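Local coordinates for FAA hydrolase family protein (Pseudomonas aeruginosa, PDB 6J5Y) that probably hydrolyses fumarylpyruvate as a metal-dependent enzyme of the fumarylacetoacetate hydrolase superfamily, binding manganese and pyruvate in one pocket, at residues Y79-E84 and G208-G213; L112-R117 and S139-P144; E214-A219 and L226-V231. One frame throughout, in Å; residues are numbered along the deposited sequence.

Interaction 1 (Y79-E84 and G208-G213). With MN (manganese (II) ion), chain C; PYR (pyruvic acid), chain B.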
loop_
_atom_site.group_PDB
_atom_site.type_symbol
_atom_site.label_atom_id
_atom_site.label_comp_id
_atom_site.label_asym_id
_atom_site.label_seq_id
_atom_site.Cartn_x
_atom_site.Cartn_y
_atom_site.Cartn_z
ATOM N N TYR A 79 -6.281 14.567 -5.523
ATOM C CA TYR A 79 -5.182 13.575 -5.471
ATOM C C TYR A 79 -4.920 13.291 -3.993
ATOM O O TYR A 79 -4.357 14.184 -3.311
ATOM C CB TYR A 79 -3.996 14.103 -6.277
ATOM C CG TYR A 79 -2.716 13.298 -6.248
ATOM C CD1 TYR A 79 -2.697 11.953 -6.574
ATOM C CD2 TYR A 79 -1.500 13.907 -5.968
ATOM C CE1 TYR A 79 -1.518 11.227 -6.564
ATOM C CE2 TYR A 79 -0.307 13.204 -5.985
ATOM C CZ TYR A 79 -0.318 11.858 -6.304
ATOM O OH TYR A 79 0.843 11.140 -6.288
ATOM N N HIS A 80 -5.259 12.075 -3.542
ATOM C CA HIS A 80 -5.234 11.657 -2.120
ATOM C C HIS A 80 -4.013 10.806 -1.773
ATOM O O HIS A 80 -3.646 9.882 -2.531
ATOM C CB HIS A 80 -6.509 10.924 -1.717
ATOM C CG HIS A 80 -7.647 11.849 -1.447
ATOM N ND1 HIS A 80 -8.560 11.613 -0.433
ATOM C CD2 HIS A 80 -7.999 13.018 -2.019
ATOM C CE1 HIS A 80 -9.464 12.588 -0.418
ATOM N NE2 HIS A 80 -9.129 13.471 -1.367
ATOM N N TYR A 81 -3.424 11.123 -0.621
ATOM C CA TYR A 81 -2.470 10.250 0.101
ATOM C C TYR A 81 -3.295 9.217 0.867
ATOM O O TYR A 81 -4.465 9.521 1.199
ATOM C CB TYR A 81 -1.600 11.049 1.070
ATOM C CG TYR A 81 -2.395 11.808 2.098
ATOM C CD1 TYR A 81 -2.886 11.179 3.232
ATOM C CD2 TYR A 81 -2.717 13.137 1.903
ATOM C CE1 TYR A 81 -3.662 11.859 4.154
ATOM C CE2 TYR A 81 -3.456 13.841 2.844
ATOM C CZ TYR A 81 -3.933 13.201 3.971
ATOM O OH TYR A 81 -4.686 13.882 4.887
ATOM N N GLU A 82 -2.711 8.036 1.082
ATOM C CA GLU A 82 -3.220 6.986 2.005
ATOM C C GLU A 82 -2.031 6.196 2.558
ATOM O O GLU A 82 -1.458 5.413 1.751
ATOM C CB GLU A 82 -4.106 5.988 1.254
ATOM C CG GLU A 82 -5.374 6.547 0.631
ATOM C CD GLU A 82 -6.328 5.482 0.103
ATOM O OE1 GLU A 82 -5.975 4.307 0.148
ATOM O OE2 GLU A 82 -7.404 5.833 -0.392
ATOM N N ILE A 83 -1.661 6.344 3.847
ATOM C CA ILE A 83 -0.518 5.573 4.432
ATOM C C ILE A 83 -0.992 4.139 4.692
ATOM O O ILE A 83 -2.166 3.965 5.093
ATOM C CB ILE A 83 0.059 6.260 5.686
ATOM C CG1 ILE A 83 1.465 5.764 6.005
ATOM C CG2 ILE A 83 -0.860 6.125 6.882
ATOM C CD1 ILE A 83 2.475 6.045 4.917
ATOM N N GLU A 84 -0.137 3.136 4.451
ATOM C CA GLU A 84 -0.547 1.712 4.577
ATOM C C GLU A 84 0.665 0.859 4.974
ATOM O O GLU A 84 1.783 1.127 4.453
ATOM C CB GLU A 84 -1.162 1.195 3.266
ATOM C CG GLU A 84 -2.216 2.099 2.658
ATOM C CD GLU A 84 -3.287 1.428 1.804
ATOM O OE1 GLU A 84 -3.242 0.169 1.620
ATOM O OE2 GLU A 84 -4.184 2.163 1.339
ATOM N N GLY A 208 -6.811 12.568 2.659
ATOM C CA GLY A 208 -7.046 13.927 2.164
ATOM C C GLY A 208 -6.277 14.194 0.897
ATOM O O GLY A 208 -5.345 13.374 0.528
ATOM N N ALA A 209 -6.651 15.302 0.263
ATOM C CA ALA A 209 -6.013 15.856 -0.935
ATOM C C ALA A 209 -4.621 16.364 -0.564
ATOM O O ALA A 209 -4.320 16.692 0.596
ATOM C CB ALA A 209 -6.864 16.936 -1.566
ATOM N N VAL A 210 -3.773 16.376 -1.556
ATOM C CA VAL A 210 -2.402 16.907 -1.434
ATOM C C VAL A 210 -2.227 17.751 -2.698
ATOM O O VAL A 210 -2.859 17.388 -3.714
ATOM C CB VAL A 210 -1.466 15.699 -1.236
ATOM C CG1 VAL A 210 -0.986 15.076 -2.528
ATOM C CG2 VAL A 210 -0.316 16.007 -0.309
ATOM N N GLU A 211 -1.529 18.884 -2.609
ATOM C CA GLU A 211 -1.337 19.808 -3.750
ATOM C C GLU A 211 0.156 19.883 -4.075
ATOM O O GLU A 211 0.992 19.456 -3.236
ATOM C CB GLU A 211 -1.979 21.164 -3.444
ATOM C CG GLU A 211 -1.323 21.958 -2.326
ATOM C CD GLU A 211 -1.911 23.358 -2.161
ATOM O OE1 GLU A 211 -1.681 23.987 -1.119
ATOM O OE2 GLU A 211 -2.586 23.820 -3.092
ATOM N N ARG A 212 0.493 20.344 -5.269
ATOM C CA ARG A 212 1.913 20.435 -5.696
ATOM C C ARG A 212 2.681 21.286 -4.685
ATOM O O ARG A 212 2.165 22.353 -4.272
ATOM C CB ARG A 212 2.072 21.024 -7.099
ATOM C CG ARG A 212 1.166 20.394 -8.146
ATOM C CD ARG A 212 0.133 21.382 -8.636
ATOM N NE ARG A 212 0.449 21.843 -9.974
ATOM C CZ ARG A 212 -0.031 22.946 -10.537
ATOM N NH1 ARG A 212 -0.855 23.749 -9.880
ATOM N NH2 ARG A 212 0.324 23.242 -11.774
ATOM N N GLY A 213 3.899 20.859 -4.355
ATOM C CA GLY A 213 4.787 21.591 -3.437
ATOM C C GLY A 213 4.692 21.081 -2.018
ATOM O O GLY A 213 5.659 21.291 -1.294
HETATM MN MN MN C . -5.734 2.152 0.139
HETATM C C PYR B . -8.429 1.994 1.347
HETATM O O PYR B . -7.223 1.900 1.654
HETATM O OXT PYR B . -9.339 1.959 2.208
HETATM C CA PYR B . -8.702 2.070 0.069
HETATM O O3 PYR B . -7.756 1.991 -0.726
HETATM C CB PYR B . -10.076 2.212 -0.517
HETATM O O HOH W 1 -5.343 17.107 -5.046
HETATM O O HOH W 2 -5.474 0.013 -0.067
#
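Val210 N donates to Tyr79 O at 2.9 Å, and this bond carries the pairing of the short, weakly bonded strand 208-209 with strand 79-89. The two run antiparallel in the mixed sheet of this fumarylacetoacetate hydrolase fold. Tyr81 N adds a longer bond to Gly208 O at 3.2 Å. The N-H...O angles are modest, 138° at Tyr79 O and 144° at Gly208 O, yet both donors lie nearly along the C=O axis. The two carbonyls also receive CA-H...O contacts, from Ala209 CA and His80 CA. A water accepts from Tyr79 N and donates to Val210 O, which adds a water-mediated link between Tyr79 and Val210.

The same strand carries part of the metal site. Glu82 OE1 binds manganese at 2.2 Å and Glu84 OE2 binds it at 2.0 Å. Pyruvate chelates the ion through O and O3. Asp113 and a water complete the sphere. Glu82 OE2 is turned to a salt bridge with Arg117, and Glu84 OE1 is held by Gly202 N and the metal-bound water.

Packing centres on Gly208. Its CA lies over the His80 ring, 3.9 Å from the centroid, as a CH-pi contact. Tyr81 CG sits between the backbone N and carbonyl carbon (chi1 58°), and the ring lies beside Gly208, with Gly208 N and O over one face. Tyr81 OH is hydrogen-bonded to Gly206 O. Tyr79 and Val210 point the same way, side by side. Tyr79 CD2 meets Val210 CG1 at 3.7 Å.

Interaction 2 (L112-R117 and S139-P144). With MN (manganese (II) ion), chain C.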
loop_
_atom_site.group_PDB
_atom_site.type_symbol
_atom_site.label_atom_id
_atom_site.label_comp_id
_atom_site.label_asym_id
_atom_site.label_seq_id
_atom_site.Cartn_x
_atom_site.Cartn_y
_atom_site.Cartn_z
ATOM N N LEU A 112 2.330 4.092 0.372
ATOM C CA LEU A 112 1.285 5.087 0.062
ATOM C C LEU A 112 0.442 4.561 -1.104
ATOM O O LEU A 112 0.992 4.275 -2.192
ATOM C CB LEU A 112 1.941 6.415 -0.309
ATOM C CG LEU A 112 2.365 7.308 0.850
ATOM C CD1 LEU A 112 3.328 8.375 0.362
ATOM C CD2 LEU A 112 1.135 7.948 1.496
ATOM N N ASP A 113 -0.858 4.454 -0.874
ATOM C CA ASP A 113 -1.825 4.105 -1.927
ATOM C C ASP A 113 -2.312 5.432 -2.505
ATOM O O ASP A 113 -3.427 5.891 -2.127
ATOM C CB ASP A 113 -2.894 3.168 -1.362
ATOM C CG ASP A 113 -4.000 2.887 -2.356
ATOM O OD1 ASP A 113 -3.786 3.172 -3.565
ATOM O OD2 ASP A 113 -5.073 2.404 -1.924
ATOM N N MET A 114 -1.516 6.031 -3.390
ATOM C CA MET A 114 -1.845 7.364 -3.954
ATOM C C MET A 114 -3.060 7.175 -4.885
ATOM O O MET A 114 -3.236 6.082 -5.465
ATOM C CB MET A 114 -0.645 7.999 -4.666
ATOM C CG MET A 114 0.563 8.200 -3.740
ATOM S SD MET A 114 0.172 9.224 -2.284
ATOM C CE MET A 114 -0.463 10.708 -3.067
ATOM N N THR A 115 -3.988 8.122 -4.878
ATOM C CA THR A 115 -5.365 7.874 -5.379
ATOM C C THR A 115 -5.854 9.102 -6.152
ATOM O O THR A 115 -5.738 10.180 -5.602
ATOM C CB THR A 115 -6.311 7.551 -4.211
ATOM O OG1 THR A 115 -5.848 6.353 -3.580
ATOM C CG2 THR A 115 -7.744 7.355 -4.644
ATOM N N ARG A 116 -6.345 8.950 -7.395
ATOM C CA ARG A 116 -7.101 10.033 -8.076
ATOM C C ARG A 116 -8.518 9.910 -7.538
ATOM O O ARG A 116 -9.269 9.148 -8.120
ATOM C CB ARG A 116 -6.971 9.932 -9.596
ATOM C CG ARG A 116 -5.520 10.036 -10.050
ATOM C CD ARG A 116 -5.329 10.210 -11.529
ATOM N NE ARG A 116 -5.545 8.991 -12.290
ATOM C CZ ARG A 116 -5.107 8.798 -13.525
ATOM N NH1 ARG A 116 -5.355 7.654 -14.135
ATOM N NH2 ARG A 116 -4.411 9.745 -14.139
ATOM N N ARG A 117 -8.802 10.526 -6.392
ATOM C CA ARG A 117 -10.065 10.285 -5.616
ATOM C C ARG A 117 -11.315 10.637 -6.451
ATOM O O ARG A 117 -12.316 9.867 -6.369
ATOM C CB ARG A 117 -10.024 11.058 -4.294
ATOM C CG ARG A 117 -11.239 10.858 -3.399
ATOM C CD ARG A 117 -11.292 9.490 -2.749
ATOM N NE ARG A 117 -10.180 9.364 -1.822
ATOM C CZ ARG A 117 -9.650 8.227 -1.368
ATOM N NH1 ARG A 117 -10.091 7.042 -1.770
ATOM N NH2 ARG A 117 -8.640 8.287 -0.523
ATOM N N SER A 139 1.716 5.220 -8.615
ATOM C CA SER A 139 0.592 5.334 -7.653
ATOM C C SER A 139 0.917 4.607 -6.351
ATOM O O SER A 139 0.060 4.673 -5.440
ATOM C CB SER A 139 -0.698 4.829 -8.242
ATOM O OG SER A 139 -0.642 3.450 -8.542
ATOM N N ALA A 140 2.098 3.988 -6.223
ATOM C CA ALA A 140 2.457 3.200 -5.018
ATOM C C ALA A 140 3.892 3.436 -4.586
ATOM O O ALA A 140 4.715 2.531 -4.681
ATOM C CB ALA A 140 2.203 1.726 -5.227
ATOM N N PRO A 141 4.202 4.616 -4.001
ATOM C CA PRO A 141 5.468 4.796 -3.294
ATOM C C PRO A 141 5.596 3.826 -2.109
ATOM O O PRO A 141 4.624 3.557 -1.419
ATOM C CB PRO A 141 5.391 6.264 -2.839
ATOM C CG PRO A 141 4.434 6.905 -3.840
ATOM C CD PRO A 141 3.370 5.835 -3.982
ATOM N N ILE A 142 6.806 3.349 -1.860
ATOM C CA ILE A 142 7.065 2.370 -0.770
ATOM C C ILE A 142 8.497 2.537 -0.253
ATOM O O ILE A 142 9.381 2.844 -1.066
ATOM C CB ILE A 142 6.799 0.946 -1.294
ATOM C CG1 ILE A 142 6.811 -0.077 -0.168
ATOM C CG2 ILE A 142 7.789 0.579 -2.396
ATOM C CD1 ILE A 142 6.384 -1.456 -0.618
ATOM N N GLY A 143 8.691 2.329 1.054
ATOM C CA GLY A 143 10.005 2.397 1.703
ATOM C C GLY A 143 10.771 1.089 1.545
ATOM O O GLY A 143 10.264 0.134 0.953
ATOM N N PRO A 144 11.986 1.006 2.127
ATOM C CA PRO A 144 12.717 -0.252 2.241
ATOM C C PRO A 144 11.908 -1.379 2.898
ATOM O O PRO A 144 11.040 -1.138 3.725
ATOM C CB PRO A 144 13.963 0.091 3.073
ATOM C CG PRO A 144 13.725 1.475 3.618
ATOM C CD PRO A 144 12.739 2.137 2.688
HETATM MN MN MN C . -5.734 2.152 0.139
HETATM O O HOH W 2 -5.474 0.013 -0.067
#
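Leu112 N donates to Pro141 O at 3.0 Å, and Met114 N donates to Ser139 O at 2.9 Å. These bonds join strand 105-116 to the start of the antiparallel strand 140-147, deep in the mixed sheet of the fumarylacetoacetate hydrolase fold. The first is the straighter, with an N-H...O angle of 163° against 137° for the second. Between them, Ala140 CA makes a CA-H...O contact with Leu112 O at 3.4 Å.

The apolar part of the contact gathers on the Pro141 ring. Pro141 CD touches Met114 CG at 3.7 Å and Leu112 CB at 4.0 Å. The Met114 and Pro141 side chains cross at about a right angle. Met114 CG is anti to its carbonyl carbon (chi1 -60°), which brings it to the proline; the chain then bends twice and its end leads away. Leu112 and Pro141 also pack on Val228, which places the contact against strand 225-231 of the neighbouring sheet.

Asp113 lies between the two bonded residues. Its side chain leaves the backbone away from segment 139-144, and OD2 binds manganese at 2.2 Å. OD2 also takes a hydrogen bond from Lys134, while OD1 forms a salt bridge with Lys54. Each lysine thus holds one carboxylate oxygen.

Both lysines reach further, into the shell around the metal-binding Asp113. Lys54 NZ is also hydrogen-bonded to Ser139 O, linking the strand pairing to the metal site. Ser139 OG is hydrogen-bonded to Phe136 O. Lys134 NZ is also hydrogen-bonded to Thr115 OG1. That hydroxyl in turn donates to Asp113 O at 2.9 Å, from above the carbonyl plane.

Interaction 3 (E214-A219 and L226-V231)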
loop_
_atom_site.group_PDB
_atom_site.type_symbol
_atom_site.label_atom_id
_atom_site.label_comp_id
_atom_site.label_asym_id
_atom_site.label_seq_id
_atom_site.Cartn_x
_atom_site.Cartn_y
_atom_site.Cartn_z
ATOM N N GLU A 214 3.602 20.402 -1.640
ATOM C CA GLU A 214 3.424 19.800 -0.293
ATOM C C GLU A 214 4.283 18.541 -0.143
ATOM O O GLU A 214 4.412 17.764 -1.119
ATOM C CB GLU A 214 1.977 19.385 -0.016
ATOM C CG GLU A 214 1.027 20.555 0.058
ATOM C CD GLU A 214 -0.326 20.213 0.657
ATOM O OE1 GLU A 214 -1.034 19.374 0.079
ATOM O OE2 GLU A 214 -0.664 20.799 1.711
ATOM N N ARG A 215 4.738 18.311 1.085
ATOM C CA ARG A 215 5.627 17.200 1.490
ATOM C C ARG A 215 4.829 16.286 2.417
ATOM O O ARG A 215 4.133 16.815 3.302
ATOM C CB ARG A 215 6.853 17.767 2.211
ATOM C CG ARG A 215 8.196 17.222 1.746
ATOM C CD ARG A 215 9.312 18.177 2.129
ATOM N NE ARG A 215 9.923 17.898 3.424
ATOM C CZ ARG A 215 10.444 18.810 4.240
ATOM N NH1 ARG A 215 10.996 18.437 5.381
ATOM N NH2 ARG A 215 10.390 20.096 3.937
ATOM N N MET A 216 4.958 14.974 2.242
ATOM C CA MET A 216 4.307 13.937 3.078
ATOM C C MET A 216 5.414 13.173 3.803
ATOM O O MET A 216 6.467 12.956 3.171
ATOM C CB MET A 216 3.523 12.940 2.220
ATOM C CG MET A 216 2.225 13.483 1.650
ATOM S SD MET A 216 1.569 12.400 0.335
ATOM C CE MET A 216 2.643 12.817 -1.037
ATOM N N LEU A 217 5.175 12.758 5.055
ATOM C CA LEU A 217 6.063 11.793 5.756
ATOM C C LEU A 217 5.190 10.743 6.451
ATOM O O LEU A 217 4.441 11.080 7.365
ATOM C CB LEU A 217 6.963 12.544 6.733
ATOM C CG LEU A 217 8.117 11.740 7.333
ATOM C CD1 LEU A 217 9.158 11.405 6.279
ATOM C CD2 LEU A 217 8.740 12.502 8.495
ATOM N N GLY A 218 5.277 9.508 5.988
ATOM C CA GLY A 218 4.634 8.366 6.633
ATOM C C GLY A 218 5.632 7.631 7.491
ATOM O O GLY A 218 6.823 7.718 7.219
ATOM N N ALA A 219 5.149 6.938 8.505
ATOM C CA ALA A 219 5.998 6.087 9.340
ATOM C C ALA A 219 5.155 4.953 9.907
ATOM O O ALA A 219 3.951 5.133 10.143
ATOM C CB ALA A 219 6.668 6.928 10.380
ATOM N N LEU A 226 8.728 7.177 5.202
ATOM C CA LEU A 226 8.543 7.312 3.737
ATOM C C LEU A 226 8.309 8.786 3.428
ATOM O O LEU A 226 7.245 9.279 3.812
ATOM C CB LEU A 226 7.345 6.449 3.314
ATOM C CG LEU A 226 6.954 6.522 1.843
ATOM C CD1 LEU A 226 8.106 6.088 0.970
ATOM C CD2 LEU A 226 5.730 5.667 1.577
ATOM N N SER A 227 9.282 9.466 2.820
ATOM C CA SER A 227 9.213 10.909 2.458
ATOM C C SER A 227 8.891 11.099 0.966
ATOM O O SER A 227 9.666 10.656 0.092
ATOM C CB SER A 227 10.489 11.610 2.848
ATOM O OG SER A 227 10.465 12.979 2.482
ATOM N N VAL A 228 7.802 11.808 0.673
ATOM C CA VAL A 228 7.355 12.067 -0.724
ATOM C C VAL A 228 6.971 13.540 -0.813
ATOM O O VAL A 228 6.217 13.979 0.057
ATOM C CB VAL A 228 6.163 11.174 -1.124
ATOM C CG1 VAL A 228 5.678 11.497 -2.534
ATOM C CG2 VAL A 228 6.498 9.692 -0.989
ATOM N N ARG A 229 7.465 14.250 -1.817
ATOM C CA ARG A 229 7.022 15.621 -2.153
ATOM C C ARG A 229 6.323 15.569 -3.508
ATOM O O ARG A 229 6.878 14.979 -4.454
ATOM C CB ARG A 229 8.187 16.617 -2.194
ATOM C CG ARG A 229 7.782 18.047 -2.548
ATOM C CD ARG A 229 8.907 19.074 -2.441
ATOM N NE ARG A 229 10.203 18.406 -2.425
ATOM C CZ ARG A 229 11.398 18.989 -2.428
ATOM N NH1 ARG A 229 12.479 18.226 -2.397
ATOM N NH2 ARG A 229 11.522 20.306 -2.470
ATOM N N VAL A 230 5.155 16.203 -3.571
ATOM C CA VAL A 230 4.342 16.351 -4.802
ATOM C C VAL A 230 4.892 17.532 -5.609
ATOM O O VAL A 230 4.965 18.625 -5.038
ATOM C CB VAL A 230 2.860 16.524 -4.427
ATOM C CG1 VAL A 230 1.961 16.613 -5.654
ATOM C CG2 VAL A 230 2.420 15.395 -3.516
ATOM N N VAL A 231 5.236 17.314 -6.887
ATOM C CA VAL A 231 5.796 18.347 -7.815
ATOM C C VAL A 231 4.826 18.531 -8.990
ATOM O O VAL A 231 3.717 17.968 -8.935
ATOM C CB VAL A 231 7.235 17.996 -8.262
ATOM C CG1 VAL A 231 8.166 17.836 -7.059
ATOM C CG2 VAL A 231 7.293 16.754 -9.136
#
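Met216 and Val228 form the tight centre of this beta hairpin, made by strands 215-220 and 225-231. They exchange two backbone bonds, Met216 N to Val228 O at 2.7 Å and Val228 N to Met216 O at 3.1 Å. Gly218 and Leu226 are paired in the same two-bond way, and Val230 N donates to Glu214 O at 3.0 Å.

The buried face carries Met216, Leu226 and Val228. The Met216 chain bends at chi3 (-77°), which sets CE 3.6 Å from Val228 CG1 and 3.6 Å from Val230 CG2.

The other face is more exposed. Leu217 CD1 still rests on Ser227 CB at 3.7 Å. The arginines meet only by their aliphatic parts, Arg215 CG on Arg229 CB at 4.0 Å. Their charged ends stay apart, with Arg215 NE 5.9 Å from Arg229 NE and the guanidinium planes turned 62° from each other. Arg229 turns to a salt bridge with Glu69, and Ser227 OG is hydrogen-bonded to Thr67.

The hairpin lies inside a five-stranded sheet. Strand 158-163 flanks strand 215-220, and strand 67-71 runs parallel to strand 225-231. From the buried face, Leu226 packs on Leu112 of strand 105-116.

How the interactions relate
Interaction 2 is fully buried and nearest the centre of the chain. Interactions 1 and 3 are partly buried and lie farther out. Interactions 1 and 2 share one sheet, where strands 79-89 and 105-116 are neighbours, and they supply the three carboxylates of a single manganese site. A probable backbone bond, His80 N to Thr115 O, joins them as well. Interaction 3 belongs to the other large sheet and holds no metal ligand. It meets interaction 2 by apolar packing, and interaction 1 by packing and a probable hydrogen bond, Gly213 N to Val230 O. Its backbone pairing is regular, whereas interactions 1 and 2 each have two backbone bonds on strands that also carry metal ligands.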